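Local structure of RNA 2',3'-cyclic phosphodiesterase (Deinococcus radiodurans, 5H7E) at residues Y6-L12 and G153-S159; V43-Y47 and L104-R109; T67-L73 and F174-A180. The protein belongs to the LigT-like family of the 2H phosphoesterase clan and has a mixed fold of helices packed on a curled antiparallel beta sheet. All blocks are in the same frame, centred on the assembly; numbering follows the deposited sequence.

Contact 1 (Y6-L12 and G153-S159); sequences YRLFYAL and GLTLYRS
Antiparallel pairing joins the N-terminal strand 6-13 to strand 148-160 inside the main sheet; the axes of the short segments approach to 4.6 Å, their N-to-C directions at 148°. All residues are extended. L8 faces R158 and Y10 faces L156 in non-hydrogen-bonded pairs (CA to CA 4.4 and 4.5 Å); F9 with Y157 and A11 with T155 are hydrogen-bonded pairs. The bonds are F9 N to Y157 O (2.9 Å), Y157 N to F9 O (2.8 Å), A11 N to T155 O and T155 N to A11 O (both 2.9 Å), and, on the far side of F9, S159 N to R7 O (2.8 Å).

On one face helix 56-67 covers L8 and Y10 and helix 101-114 packs on Y10. L156 CD1 sits 3.9 Å above the centroid of the Y10 ring (chi1 m), whose OH bonds to L59 O. Where strand 6-13 begins, the extended R158 side chain lays its guanidinium flat on the Y6 ring, centres 4.0 Å apart, and a water links R158 NE (3.0 Å), R7 N (3.0 Å) and S159 O (2.7 Å).

On the opposite face F9 (chi1 p) takes Y157 CB against its ring, 3.6 Å from the centroid, while A11 CB meets Y157 CE2 at 3.8 Å. The F9 ring meets H42, which opens an HxT motif on strand 42-48; such a motif-bearing antiparallel sheet is characteristic of the 2H fold.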
loop_
_atom_site.group_PDB
_atom_site.type_symbol
_atom_site.label_atom_id
_atom_site.label_comp_id
_atom_site.label_asym_id
_atom_site.label_seq_id
_atom_site.Cartn_x
_atom_site.Cartn_y
_atom_site.Cartn_z
ATOM N N TYR A 6 9.167 12.166 9.824
ATOM C CA TYR A 6 8.083 11.200 9.820
ATOM C C TYR A 6 8.321 10.136 8.757
ATOM O O TYR A 6 8.791 10.439 7.666
ATOM C CB TYR A 6 6.744 11.872 9.495
ATOM C CG TYR A 6 6.247 12.885 10.509
ATOM C CD1 TYR A 6 6.676 12.868 11.818
ATOM C CD2 TYR A 6 5.317 13.853 10.135
ATOM C CE1 TYR A 6 6.196 13.779 12.726
ATOM C CE2 TYR A 6 4.823 14.771 11.057
ATOM C CZ TYR A 6 5.262 14.725 12.339
ATOM O OH TYR A 6 4.784 15.647 13.253
ATOM N N ARG A 7 7.857 8.904 9.023
ATOM C CA ARG A 7 7.775 7.859 7.998
ATOM C C ARG A 7 6.362 7.880 7.472
ATOM O O ARG A 7 5.416 7.618 8.235
ATOM C CB ARG A 7 8.075 6.454 8.533
ATOM C CG ARG A 7 9.405 6.300 9.210
ATOM C CD ARG A 7 9.618 4.855 9.674
ATOM N NE ARG A 7 10.944 4.710 10.254
ATOM C CZ ARG A 7 11.587 3.553 10.345
ATOM N NH1 ARG A 7 11.008 2.444 9.887
ATOM N NH2 ARG A 7 12.802 3.502 10.881
ATOM N N LEU A 8 6.213 8.232 6.186
ATOM C CA LEU A 8 4.883 8.410 5.640
ATOM C C LEU A 8 4.726 7.494 4.442
ATOM O O LEU A 8 5.704 7.058 3.833
ATOM C CB LEU A 8 4.607 9.832 5.162
ATOM C CG LEU A 8 4.807 10.898 6.249
ATOM C CD1 LEU A 8 4.549 12.288 5.629
ATOM C CD2 LEU A 8 3.863 10.694 7.435
ATOM N N PHE A 9 3.472 7.185 4.102
ATOM C CA PHE A 9 3.267 6.492 2.835
ATOM C C PHE A 9 1.867 6.784 2.340
ATOM O O PHE A 9 0.976 7.084 3.123
ATOM C CB PHE A 9 3.520 4.959 2.926
ATOM C CG PHE A 9 2.662 4.241 3.935
ATOM C CD1 PHE A 9 3.020 4.216 5.289
ATOM C CD2 PHE A 9 1.538 3.534 3.502
ATOM C CE1 PHE A 9 2.249 3.518 6.218
ATOM C CE2 PHE A 9 0.764 2.829 4.419
ATOM C CZ PHE A 9 1.100 2.802 5.765
ATOM N N TYR A 10 1.719 6.803 1.013
ATOM C CA TYR A 10 0.411 6.945 0.382
ATOM C C TYR A 10 -0.092 5.559 0.036
ATOM O O TYR A 10 0.687 4.745 -0.467
ATOM C CB TYR A 10 0.523 7.722 -0.902
ATOM C CG TYR A 10 0.777 9.228 -0.796
ATOM C CD1 TYR A 10 -0.262 10.125 -0.709
ATOM C CD2 TYR A 10 2.068 9.700 -0.875
ATOM C CE1 TYR A 10 -0.016 11.548 -0.707
ATOM C CE2 TYR A 10 2.330 11.058 -0.858
ATOM C CZ TYR A 10 1.294 11.953 -0.817
ATOM O OH TYR A 10 1.641 13.300 -0.851
ATOM N N ALA A 11 -1.340 5.282 0.387
ATOM C CA ALA A 11 -1.833 3.927 0.106
ATOM C C ALA A 11 -3.336 3.996 -0.082
ATOM O O ALA A 11 -4.005 4.927 0.371
ATOM C CB ALA A 11 -1.498 2.977 1.258
ATOM N N LEU A 12 -3.886 2.929 -0.670
ATOM C CA LEU A 12 -5.332 2.667 -0.592
ATOM C C LEU A 12 -5.630 1.750 0.592
ATOM O O LEU A 12 -4.974 0.713 0.775
ATOM C CB LEU A 12 -5.847 1.981 -1.874
ATOM C CG LEU A 12 -5.433 2.653 -3.185
ATOM C CD1 LEU A 12 -6.079 1.827 -4.362
ATOM C CD2 LEU A 12 -6.008 4.060 -3.221
ATOM N N GLY A 153 -10.949 6.952 -1.991
ATOM C CA GLY A 153 -9.952 7.993 -1.833
ATOM C C GLY A 153 -8.588 7.367 -1.650
ATOM O O GLY A 153 -8.436 6.150 -1.612
ATOM N N LEU A 154 -7.600 8.249 -1.555
ATOM C CA LEU A 154 -6.203 7.899 -1.354
ATOM C C LEU A 154 -5.874 8.353 0.051
ATOM O O LEU A 154 -6.380 9.395 0.477
ATOM C CB LEU A 154 -5.336 8.655 -2.372
ATOM C CG LEU A 154 -3.803 8.433 -2.233
ATOM C CD1 LEU A 154 -3.436 7.013 -2.457
ATOM C CD2 LEU A 154 -3.022 9.352 -3.163
ATOM N N THR A 155 -5.090 7.573 0.782
ATOM C CA THR A 155 -4.812 7.951 2.167
ATOM C C THR A 155 -3.320 8.221 2.334
ATOM O O THR A 155 -2.479 7.474 1.830
ATOM C CB THR A 155 -5.254 6.858 3.106
ATOM O OG1 THR A 155 -6.686 6.666 2.985
ATOM C CG2 THR A 155 -4.861 7.211 4.593
ATOM N N LEU A 156 -2.994 9.280 3.105
ATOM C CA LEU A 156 -1.618 9.496 3.534
ATOM C C LEU A 156 -1.492 9.012 4.976
ATOM O O LEU A 156 -2.184 9.516 5.854
ATOM C CB LEU A 156 -1.241 10.975 3.391
ATOM C CG LEU A 156 0.144 11.385 3.926
ATOM C CD1 LEU A 156 1.238 10.785 3.057
ATOM C CD2 LEU A 156 0.334 12.958 3.958
ATOM N N TYR A 157 -0.667 7.993 5.196
ATOM C CA TYR A 157 -0.457 7.373 6.505
ATOM C C TYR A 157 0.874 7.799 7.083
ATOM O O TYR A 157 1.843 8.053 6.352
ATOM C CB TYR A 157 -0.413 5.842 6.352
ATOM C CG TYR A 157 -1.714 5.186 6.008
ATOM C CD1 TYR A 157 -2.635 4.896 7.020
ATOM C CD2 TYR A 157 -2.023 4.856 4.696
ATOM C CE1 TYR A 157 -3.831 4.243 6.704
ATOM C CE2 TYR A 157 -3.229 4.231 4.371
ATOM C CZ TYR A 157 -4.109 3.929 5.388
ATOM O OH TYR A 157 -5.296 3.314 5.047
ATOM N N ARG A 158 0.949 7.798 8.411
ATOM C CA ARG A 158 2.226 7.846 9.101
ATOM C C ARG A 158 2.447 6.497 9.771
ATOM O O ARG A 158 1.530 5.952 10.383
ATOM C CB ARG A 158 2.241 8.934 10.125
ATOM C CG ARG A 158 3.533 9.016 10.896
ATOM C CD ARG A 158 3.483 10.151 11.853
ATOM N NE ARG A 158 4.629 10.079 12.742
ATOM C CZ ARG A 158 4.757 10.824 13.836
ATOM N NH1 ARG A 158 3.824 11.720 14.138
ATOM N NH2 ARG A 158 5.829 10.685 14.597
ATOM N N SER A 159 3.669 5.994 9.698
ATOM C CA SER A 159 4.044 4.757 10.366
ATOM C C SER A 159 4.799 5.038 11.657
ATOM O O SER A 159 5.742 5.830 11.682
ATOM C CB SER A 159 4.875 3.889 9.416
ATOM O OG SER A 159 5.336 2.729 10.096
HETATM O O HOH W 1 6.829 8.251 11.718
#

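Contact 2 (V43-Y47 and L104-R109); sequences VTLSY and LAENLR. With SO4 (sulfate ion), chain D.
A classic beta bulge, directly after an HxT signature motif of the 2H family that ends in T44, seats strand 42-48 on helix 101-114. V43 and T44 are extended, L45 bends to phi/psi -105/-34°, and S46 and Y47 resume the extended form; L45 and S46 both face Y10 of strand 6-13. The corner brings L45 CA to 5.1 Å from A105 CA and S46 CA to 6.4 Å from R109 CA.

Residues 104-109 are regular helix, with L108 N bonded to L104 O and R109 N to A105 O (both 2.9 Å). The L45 side chain (chi1 m, chi2 p) runs along the helix: its CD2 lies 3.6 Å from L104 CG and 4.2 Å from A105 CB, and its CB is 3.8 Å from L108 CD2. L104 and L108, both t,p rotamers, also reach L66 of helix 56-67, so the bulge joins a core in which two helices back the sheet, the layering expected of a LigT-like fold.

R109 binds the main-chain carbonyl of L45 at the bulge. With chi1 m and the next two torsions t, it donates from NE (2.9 Å) and NH2 (3.2 Å) to L45 O, which lies near the guanidinium plane; its NH1 bonds to L122 O. A water donates to T44 O at 2.9 Å and weakly accepts from R109 NH2 at 2.9 Å. S46 OG (chi1 t) bonds to D121. T44 does not touch the helix; its OG1 lies on the side remote from it, 3.1 Å from O4 of a sulfate ion also hydrogen-bonded to H127 NE2 and T129 OG1.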
loop_
_atom_site.group_PDB
_atom_site.type_symbol
_atom_site.label_atom_id
_atom_site.label_comp_id
_atom_site.label_asym_id
_atom_site.label_seq_id
_atom_site.Cartn_x
_atom_site.Cartn_y
_atom_site.Cartn_z
ATOM N N VAL A 43 -2.749 -1.008 -0.010
ATOM C CA VAL A 43 -2.067 -1.006 -1.323
ATOM C C VAL A 43 -1.154 0.223 -1.369
ATOM O O VAL A 43 -1.653 1.336 -1.509
ATOM C CB VAL A 43 -3.062 -0.944 -2.478
ATOM C CG1 VAL A 43 -2.297 -0.958 -3.819
ATOM C CG2 VAL A 43 -4.097 -2.095 -2.459
ATOM N N THR A 44 0.154 0.033 -1.156
ATOM C CA THR A 44 1.072 1.184 -1.081
ATOM C C THR A 44 1.337 1.733 -2.464
ATOM O O THR A 44 1.601 0.977 -3.404
ATOM C CB THR A 44 2.367 0.742 -0.461
ATOM O OG1 THR A 44 2.085 0.212 0.825
ATOM C CG2 THR A 44 3.361 1.969 -0.279
ATOM N N LEU A 45 1.322 3.061 -2.587
ATOM C CA LEU A 45 1.696 3.732 -3.833
ATOM C C LEU A 45 3.085 4.382 -3.765
ATOM O O LEU A 45 3.779 4.434 -4.778
ATOM C CB LEU A 45 0.658 4.814 -4.178
ATOM C CG LEU A 45 -0.683 4.301 -4.770
ATOM C CD1 LEU A 45 -1.587 3.752 -3.787
ATOM C CD2 LEU A 45 -1.402 5.417 -5.554
ATOM N N SER A 46 3.484 4.887 -2.602
ATOM C CA SER A 46 4.820 5.414 -2.445
ATOM C C SER A 46 5.139 5.450 -0.960
ATOM O O SER A 46 4.271 5.742 -0.128
ATOM C CB SER A 46 4.922 6.845 -3.008
ATOM O OG SER A 46 6.302 7.237 -2.969
ATOM N N TYR A 47 6.388 5.146 -0.632
ATOM C CA TYR A 47 6.864 5.150 0.749
ATOM C C TYR A 47 7.920 6.231 0.905
ATOM O O TYR A 47 8.852 6.304 0.112
ATOM C CB TYR A 47 7.423 3.759 1.094
ATOM C CG TYR A 47 8.158 3.710 2.388
ATOM C CD1 TYR A 47 7.530 3.999 3.566
ATOM C CD2 TYR A 47 9.511 3.383 2.416
ATOM C CE1 TYR A 47 8.218 3.986 4.758
ATOM C CE2 TYR A 47 10.204 3.340 3.619
ATOM C CZ TYR A 47 9.559 3.659 4.760
ATOM O OH TYR A 47 10.268 3.616 5.963
ATOM N N LEU A 104 -1.714 6.768 -11.303
ATOM C CA LEU A 104 -1.741 7.538 -10.047
ATOM C C LEU A 104 -0.444 7.367 -9.274
ATOM O O LEU A 104 0.147 8.342 -8.799
ATOM C CB LEU A 104 -2.929 7.108 -9.196
ATOM C CG LEU A 104 -3.024 7.789 -7.804
ATOM C CD1 LEU A 104 -3.207 9.296 -7.960
ATOM C CD2 LEU A 104 -4.261 7.178 -7.130
ATOM N N ALA A 105 0.029 6.130 -9.154
ATOM C CA ALA A 105 1.279 5.931 -8.429
ATOM C C ALA A 105 2.441 6.638 -9.091
ATOM O O ALA A 105 3.285 7.229 -8.400
ATOM C CB ALA A 105 1.571 4.439 -8.307
ATOM N N GLU A 106 2.524 6.585 -10.433
ATOM C CA GLU A 106 3.662 7.214 -11.081
ATOM C C GLU A 106 3.583 8.740 -10.984
ATOM O O GLU A 106 4.629 9.401 -10.846
ATOM C CB GLU A 106 3.774 6.774 -12.546
ATOM C CG GLU A 106 3.985 5.255 -12.662
ATOM C CD GLU A 106 5.338 4.766 -12.109
ATOM O OE1 GLU A 106 5.526 3.532 -12.037
ATOM O OE2 GLU A 106 6.219 5.590 -11.768
ATOM N N ASN A 107 2.367 9.320 -11.114
ATOM C CA ASN A 107 2.218 10.780 -10.950
ATOM C C ASN A 107 2.558 11.193 -9.524
ATOM O O ASN A 107 3.166 12.251 -9.306
ATOM C CB ASN A 107 0.790 11.230 -11.251
ATOM C CG ASN A 107 0.507 11.415 -12.740
ATOM O OD1 ASN A 107 0.224 12.511 -13.173
ATOM N ND2 ASN A 107 0.573 10.358 -13.500
ATOM N N LEU A 108 2.147 10.374 -8.545
ATOM C CA LEU A 108 2.449 10.670 -7.151
ATOM C C LEU A 108 3.956 10.668 -6.921
ATOM O O LEU A 108 4.523 11.604 -6.331
ATOM C CB LEU A 108 1.720 9.614 -6.299
ATOM C CG LEU A 108 1.831 9.781 -4.841
ATOM C CD1 LEU A 108 1.034 11.062 -4.415
ATOM C CD2 LEU A 108 1.245 8.519 -4.204
ATOM N N ARG A 109 4.625 9.614 -7.399
ATOM C CA ARG A 109 6.071 9.514 -7.209
ATOM C C ARG A 109 6.782 10.669 -7.884
ATOM O O ARG A 109 7.757 11.220 -7.338
ATOM C CB ARG A 109 6.564 8.153 -7.741
ATOM C CG ARG A 109 6.061 7.025 -6.868
ATOM C CD ARG A 109 6.311 5.700 -7.586
ATOM N NE ARG A 109 5.914 4.586 -6.730
ATOM C CZ ARG A 109 6.517 3.394 -6.735
ATOM N NH1 ARG A 109 7.526 3.161 -7.605
ATOM N NH2 ARG A 109 6.103 2.474 -5.865
HETATM S S SO4 D . 4.296 -3.094 1.289
HETATM O O1 SO4 D . 5.269 -2.536 2.199
HETATM O O2 SO4 D . 4.919 -4.259 0.633
HETATM O O3 SO4 D . 3.139 -3.404 2.118
HETATM O O4 SO4 D . 3.922 -2.175 0.273
HETATM O O HOH W 2 4.464 1.245 -3.829
#

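Contact 3 (T67-L73 and F174-A180); sequences TQDLPPL and FRFRGSA. With SO4 (sulfate ion), chain F.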
loop_
_atom_site.group_PDB
_atom_site.type_symbol
_atom_site.label_atom_id
_atom_site.label_comp_id
_atom_site.label_asym_id
_atom_site.label_seq_id
_atom_site.Cartn_x
_atom_site.Cartn_y
_atom_site.Cartn_z
ATOM N N THR A 67 -5.946 13.511 -6.986
ATOM C CA THR A 67 -7.171 12.735 -6.883
ATOM C C THR A 67 -8.381 13.510 -7.324
ATOM O O THR A 67 -9.464 12.927 -7.434
ATOM C CB THR A 67 -7.415 12.265 -5.424
ATOM O OG1 THR A 67 -7.411 13.425 -4.561
ATOM C CG2 THR A 67 -6.326 11.291 -4.968
ATOM N N GLN A 68 -8.240 14.799 -7.600
ATOM C CA GLN A 68 -9.418 15.618 -7.826
ATOM C C GLN A 68 -10.217 15.163 -9.050
ATOM O O GLN A 68 -11.447 15.252 -9.051
ATOM C CB GLN A 68 -8.986 17.078 -7.970
ATOM C CG GLN A 68 -10.132 18.048 -7.939
ATOM C CD GLN A 68 -10.886 18.093 -6.593
ATOM O OE1 GLN A 68 -10.434 17.565 -5.565
ATOM N NE2 GLN A 68 -12.051 18.743 -6.610
ATOM N N ASP A 69 -9.546 14.672 -10.101
ATOM C CA ASP A 69 -10.208 14.401 -11.376
ATOM C C ASP A 69 -10.329 12.914 -11.703
ATOM O O ASP A 69 -10.844 12.568 -12.773
ATOM C CB ASP A 69 -9.458 15.120 -12.504
ATOM C CG ASP A 69 -9.634 16.622 -12.469
ATOM O OD1 ASP A 69 -10.540 17.138 -11.787
ATOM O OD2 ASP A 69 -8.893 17.287 -13.182
ATOM N N LEU A 70 -9.946 12.027 -10.775
ATOM C CA LEU A 70 -10.152 10.597 -10.937
ATOM C C LEU A 70 -11.463 10.188 -10.284
ATOM O O LEU A 70 -11.786 10.668 -9.190
ATOM C CB LEU A 70 -9.014 9.814 -10.260
ATOM C CG LEU A 70 -7.679 9.821 -10.980
ATOM C CD1 LEU A 70 -6.559 9.248 -10.099
ATOM C CD2 LEU A 70 -7.789 8.978 -12.266
ATOM N N PRO A 71 -12.210 9.273 -10.865
ATOM C CA PRO A 71 -13.342 8.657 -10.155
ATOM C C PRO A 71 -12.845 7.663 -9.127
ATOM O O PRO A 71 -11.663 7.303 -9.108
ATOM C CB PRO A 71 -14.114 7.947 -11.285
ATOM C CG PRO A 71 -12.984 7.445 -12.147
ATOM C CD PRO A 71 -11.885 8.535 -12.105
ATOM N N PRO A 72 -13.708 7.231 -8.207
ATOM C CA PRO A 72 -13.334 6.159 -7.288
ATOM C C PRO A 72 -12.811 4.985 -8.097
ATOM O O PRO A 72 -13.382 4.659 -9.137
ATOM C CB PRO A 72 -14.667 5.819 -6.616
ATOM C CG PRO A 72 -15.331 7.160 -6.560
ATOM C CD PRO A 72 -15.046 7.766 -7.903
ATOM N N LEU A 73 -11.706 4.387 -7.626
ATOM C CA LEU A 73 -11.031 3.365 -8.415
ATOM C C LEU A 73 -11.650 2.015 -8.111
ATOM O O LEU A 73 -11.980 1.729 -6.969
ATOM C CB LEU A 73 -9.536 3.313 -8.095
ATOM C CG LEU A 73 -8.794 4.639 -8.346
ATOM C CD1 LEU A 73 -7.347 4.404 -7.986
ATOM C CD2 LEU A 73 -8.944 5.066 -9.800
ATOM N N PHE A 174 -7.714 11.786 0.715
ATOM C CA PHE A 174 -7.929 12.608 -0.483
ATOM C C PHE A 174 -8.967 11.912 -1.342
ATOM O O PHE A 174 -8.701 10.838 -1.880
ATOM C CB PHE A 174 -6.632 12.810 -1.263
ATOM C CG PHE A 174 -5.446 13.075 -0.386
ATOM C CD1 PHE A 174 -5.297 14.317 0.216
ATOM C CD2 PHE A 174 -4.477 12.091 -0.187
ATOM C CE1 PHE A 174 -4.204 14.539 1.092
ATOM C CE2 PHE A 174 -3.402 12.297 0.675
ATOM C CZ PHE A 174 -3.265 13.538 1.298
ATOM N N ARG A 175 -10.163 12.495 -1.435
ATOM C CA ARG A 175 -11.254 11.823 -2.132
ATOM C C ARG A 175 -11.055 11.882 -3.644
ATOM O O ARG A 175 -10.666 12.921 -4.187
ATOM C CB ARG A 175 -12.568 12.514 -1.779
ATOM C CG ARG A 175 -13.803 11.760 -2.149
ATOM C CD ARG A 175 -15.068 12.350 -1.465
ATOM N NE ARG A 175 -16.129 11.345 -1.435
ATOM C CZ ARG A 175 -16.163 10.328 -0.574
ATOM N NH1 ARG A 175 -17.142 9.435 -0.630
ATOM N NH2 ARG A 175 -15.216 10.203 0.344
ATOM N N PHE A 176 -11.391 10.787 -4.318
ATOM C CA PHE A 176 -11.483 10.791 -5.781
ATOM C C PHE A 176 -12.779 11.493 -6.159
ATOM O O PHE A 176 -13.882 10.960 -5.934
ATOM C CB PHE A 176 -11.461 9.348 -6.305
ATOM C CG PHE A 176 -10.195 8.603 -6.044
ATOM C CD1 PHE A 176 -8.986 9.044 -6.593
ATOM C CD2 PHE A 176 -10.220 7.398 -5.307
ATOM C CE1 PHE A 176 -7.827 8.347 -6.382
ATOM C CE2 PHE A 176 -9.043 6.673 -5.066
ATOM C CZ PHE A 176 -7.836 7.129 -5.592
ATOM N N ARG A 177 -12.667 12.689 -6.736
ATOM C CA ARG A 177 -13.822 13.538 -6.951
ATOM C C ARG A 177 -14.204 13.636 -8.414
ATOM O O ARG A 177 -15.072 14.435 -8.779
ATOM C CB ARG A 177 -13.578 14.930 -6.366
ATOM C CG ARG A 177 -13.413 14.843 -4.845
ATOM C CD ARG A 177 -13.300 16.222 -4.210
ATOM N NE ARG A 177 -13.036 16.142 -2.774
ATOM C CZ ARG A 177 -13.970 16.056 -1.824
ATOM N NH1 ARG A 177 -15.262 16.028 -2.145
ATOM N NH2 ARG A 177 -13.605 15.972 -0.543
ATOM N N GLY A 178 -13.599 12.822 -9.271
ATOM C CA GLY A 178 -13.804 12.972 -10.709
ATOM C C GLY A 178 -14.797 11.960 -11.219
ATOM O O GLY A 178 -15.514 11.308 -10.450
ATOM N N SER A 179 -14.807 11.797 -12.549
ATOM C CA SER A 179 -15.583 10.748 -13.195
ATOM C C SER A 179 -14.809 10.191 -14.388
ATOM O O SER A 179 -13.894 10.833 -14.922
ATOM C CB SER A 179 -16.946 11.252 -13.655
ATOM O OG SER A 179 -16.786 12.087 -14.780
ATOM N N ALA A 180 -15.192 8.983 -14.806
ATOM C CA ALA A 180 -14.631 8.366 -16.005
ATOM C C ALA A 180 -15.516 8.544 -17.230
ATOM O O ALA A 180 -15.143 8.088 -18.316
ATOM C CB ALA A 180 -14.389 6.879 -15.771
HETATM S S SO4 F . -9.761 16.237 -0.661
HETATM O O1 SO4 F . -9.320 17.097 0.453
HETATM O O2 SO4 F . -8.527 15.819 -1.306
HETATM O O3 SO4 F . -10.561 16.998 -1.632
HETATM O O4 SO4 F . -10.604 15.143 -0.148
HETATM O O HOH W 3 -10.992 10.731 -14.801
HETATM O O HOH W 4 -12.852 13.886 -14.139
#
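The shortest bond between the two segments runs from G178 N to L70 O (2.8 Å); a longer one, R177 N to T67 O (3.3 Å), fixes the tail to a carbonyl at the end of helix 56-67. A sulfate ion sits beside this junction: R175 N donates to its O4 (3.0 Å), R177 NE to its O3 (2.9 Å) and R177 NH2 to O4 (3.1 Å), while T64 OG1 of the helix binds it too. On the other side of G178, a water donates to D69 O (2.7 Å) and S179 O (2.9 Å), bridging the two segments. G178 itself passes so close to D69 that a beta carbon there would fall about 2.1 Å from D69 O.

F176 is the main apolar plug. L73 CG lies over its ring, 4.1 Å from the centroid, L70 CB comes to 3.7 Å from F176 CD1, and T67 CG2 to 3.6 Å from F176 CE1; L104 of helix 101-114 closes in from beyond. P71 CG meets A180 CB at 3.9 Å farther along. The arrangement is loop-on-loop packing at the sheet margin, joining the connection from helix 56-67 to strand 73-83 with the C-terminal tail that leaves strand 167-175.

Overall arrangement
Contacts 1 and 2 lie close together, their centres about 10 Å apart, because strand 6-13 is sandwiched in the sheet between strands 148-160 and 42-48. Contact 3 is more peripheral, its centre about 17 Å from that of contact 1 and 15 Å from that of contact 2; L154 O and F174 N (2.7 Å) tie it to contact 1 across strands 148-160 and 167-175, and L104 packs on L70, L73 and F176 to join it to contact 2. Both segments of contact 2 fall between those of contact 1 in sequence, whereas contact 3 alternates with each of the others. The N-terminal strand, helices 56-67 and 101-114 and the C-terminal tail are thus interlocked around one sheet.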